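Local coordinates for SusD homolog (Bacteroides thetaiotaomicron, PDB 3EHM), which probably binds mucin O-glycans at the cell surface as a SusD-like outer-membrane lipoprotein, helping this gut symbiont use them, at residues Ala344-Phe349 with Thr439-Ala444. Numbering follows the deposited sequence.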
loop_
_atom_site.group_PDB
_atom_site.type_symbol
_atom_site.label_atom_id
_atom_site.label_comp_id
_atom_site.label_asym_id
_atom_site.label_seq_id
_atom_site.Cartn_x
_atom_site.Cartn_y
_atom_site.Cartn_z
ATOM N N ALA A 344 1.961 -11.804 -7.078
ATOM C CA ALA A 344 1.860 -13.187 -6.632
ATOM C C ALA A 344 2.436 -13.420 -5.237
ATOM O O ALA A 344 1.877 -14.185 -4.447
ATOM C CB ALA A 344 2.545 -14.107 -7.644
ATOM N N SER A 345 3.548 -12.764 -4.920
ATOM C CA SER A 345 4.153 -12.963 -3.608
ATOM C C SER A 345 3.185 -12.634 -2.477
ATOM O O SER A 345 3.160 -13.321 -1.457
ATOM C CB SER A 345 5.437 -12.133 -3.469
ATOM O OG SER A 345 5.197 -10.748 -3.650
ATOM N N GLU A 346 2.372 -11.597 -2.655
ATOM C CA GLU A 346 1.427 -11.217 -1.610
ATOM C C GLU A 346 0.445 -12.351 -1.324
ATOM O O GLU A 346 0.117 -12.632 -0.168
ATOM C CB GLU A 346 0.644 -9.962 -2.003
ATOM C CG GLU A 346 -0.133 -9.376 -0.832
ATOM C CD GLU A 346 -1.039 -8.224 -1.216
ATOM O OE1 GLU A 346 -0.747 -7.524 -2.212
ATOM O OE2 GLU A 346 -2.038 -8.010 -0.499
ATOM N N THR A 347 -0.025 -13.000 -2.382
ATOM C CA THR A 347 -0.963 -14.107 -2.232
ATOM C C THR A 347 -0.424 -15.164 -1.270
ATOM O O THR A 347 -1.146 -15.653 -0.397
ATOM C CB THR A 347 -1.257 -14.763 -3.593
ATOM O OG1 THR A 347 -1.905 -13.812 -4.448
ATOM C CG2 THR A 347 -2.160 -15.971 -3.422
ATOM N N TYR A 348 0.848 -15.518 -1.419
ATOM C CA TYR A 348 1.426 -16.524 -0.543
ATOM C C TYR A 348 1.506 -16.080 0.913
ATOM O O TYR A 348 1.266 -16.881 1.814
ATOM C CB TYR A 348 2.807 -16.952 -1.048
ATOM C CG TYR A 348 2.727 -17.725 -2.342
ATOM C CD1 TYR A 348 2.792 -17.073 -3.569
ATOM C CD2 TYR A 348 2.515 -19.104 -2.339
ATOM C CE1 TYR A 348 2.647 -17.767 -4.763
ATOM C CE2 TYR A 348 2.364 -19.810 -3.531
ATOM C CZ TYR A 348 2.431 -19.133 -4.737
ATOM O OH TYR A 348 2.269 -19.816 -5.917
ATOM N N PHE A 349 1.828 -14.813 1.154
ATOM C CA PHE A 349 1.916 -14.334 2.532
ATOM C C PHE A 349 0.536 -14.255 3.164
ATOM O O PHE A 349 0.380 -14.449 4.371
ATOM C CB PHE A 349 2.621 -12.980 2.583
ATOM C CG PHE A 349 4.090 -13.061 2.281
ATOM C CD1 PHE A 349 4.935 -13.808 3.092
ATOM C CD2 PHE A 349 4.625 -12.416 1.172
ATOM C CE1 PHE A 349 6.292 -13.914 2.803
ATOM C CE2 PHE A 349 5.980 -12.515 0.874
ATOM C CZ PHE A 349 6.816 -13.267 1.692
ATOM N N THR A 439 6.381 -9.091 8.159
ATOM C CA THR A 439 7.647 -8.419 7.893
ATOM C C THR A 439 8.140 -8.768 6.487
ATOM O O THR A 439 8.601 -7.900 5.749
ATOM C CB THR A 439 8.710 -8.817 8.934
ATOM O OG1 THR A 439 8.295 -8.365 10.232
ATOM C CG2 THR A 439 10.057 -8.195 8.596
ATOM N N GLN A 440 8.037 -10.040 6.117
ATOM C CA GLN A 440 8.458 -10.466 4.788
ATOM C C GLN A 440 7.493 -9.955 3.719
ATOM O O GLN A 440 7.906 -9.657 2.600
ATOM C CB GLN A 440 8.568 -11.988 4.728
ATOM C CG GLN A 440 9.813 -12.527 5.419
ATOM C CD GLN A 440 11.091 -11.946 4.839
ATOM O OE1 GLN A 440 11.267 -11.908 3.620
ATOM N NE2 GLN A 440 11.994 -11.499 5.711
ATOM N N LYS A 441 6.210 -9.847 4.059
ATOM C CA LYS A 441 5.239 -9.329 3.103
ATOM C C LYS A 441 5.560 -7.851 2.870
ATOM O O LYS A 441 5.479 -7.361 1.750
ATOM C CB LYS A 441 3.807 -9.477 3.625
ATOM C CG LYS A 441 2.756 -8.993 2.614
ATOM C CD LYS A 441 1.342 -9.412 2.988
ATOM C CE LYS A 441 0.852 -8.709 4.235
ATOM N NZ LYS A 441 -0.564 -9.078 4.514
ATOM N N TYR A 442 5.936 -7.158 3.944
ATOM C CA TYR A 442 6.307 -5.739 3.897
ATOM C C TYR A 442 7.445 -5.556 2.889
ATOM O O TYR A 442 7.428 -4.640 2.064
ATOM C CB TYR A 442 6.768 -5.291 5.294
ATOM C CG TYR A 442 7.482 -3.945 5.371
ATOM C CD1 TYR A 442 6.780 -2.763 5.616
ATOM C CD2 TYR A 442 8.868 -3.868 5.253
ATOM C CE1 TYR A 442 7.449 -1.536 5.749
ATOM C CE2 TYR A 442 9.543 -2.657 5.383
ATOM C CZ TYR A 442 8.834 -1.500 5.632
ATOM O OH TYR A 442 9.517 -0.315 5.773
ATOM N N LEU A 443 8.440 -6.432 2.969
ATOM C CA LEU A 443 9.581 -6.378 2.062
ATOM C C LEU A 443 9.173 -6.659 0.610
ATOM O O LEU A 443 9.645 -5.998 -0.316
ATOM C CB LEU A 443 10.643 -7.389 2.515
ATOM C CG LEU A 443 11.873 -6.912 3.302
ATOM C CD1 LEU A 443 11.609 -5.616 4.029
ATOM C CD2 LEU A 443 12.302 -8.011 4.255
ATOM N N ALA A 444 8.288 -7.632 0.416
ATOM C CA ALA A 444 7.835 -8.003 -0.923
ATOM C C ALA A 444 6.845 -7.016 -1.540
ATOM O O ALA A 444 6.734 -6.930 -2.761
ATOM C CB ALA A 444 7.218 -9.397 -0.893
HETATM O O HOH W 1 3.904 -8.450 -3.189
HETATM O O HOH W 2 -1.620 -7.617 2.156
HETATM O O HOH W 3 -0.814 -11.734 5.503
#
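Phe-349 lays one face of its ring over the backbone of Gln-440 and Lys-441, with Lys-441 N 4.0 Å above the plane of the Phe-349 ring and over its centre. With CG anti to its own carbonyl carbon (chi1 -70°), the ring reaches across to helix 429-445: CE1 of Phe-349 meets CB of Gln-440 at 3.5 Å, and CE2 of Phe-349 lies 3.8 Å from CB of Ala-444, which approaches obliquely. The methylenes of Lys-441 run alongside Phe-349, heading the other way, with CD of Lys-441 3.8 Å from CB of Phe-349. An alanine in place of Phe-349 would probably open a gap against Gln-440 and Ala-444 and leave the Lys-441 chain freer to shift. Beyond this apolar patch, waters join the helices. One accepts from NZ of Lys-441 and donates to OE2 of Glu-346; another links the same NZ to the carbonyl oxygen of Phe-349. The two charges stay 5.3 Å apart, OE2 of Glu-346 to NZ of Lys-441, and form salt bridges elsewhere, Glu-346 with Arg-210 and Lys-441 with Glu-455. The segments run antiparallel at 171°, their axes 9.6 Å apart, in a buried part of the helical, TPR-related SusD fold. Helix 364-378 packs on Gln-440 and Ala-444 and bonds Ser-345 through Glu-378, helix 449-459 touches Glu-346, and strand 339-342 leads into helix 344-356.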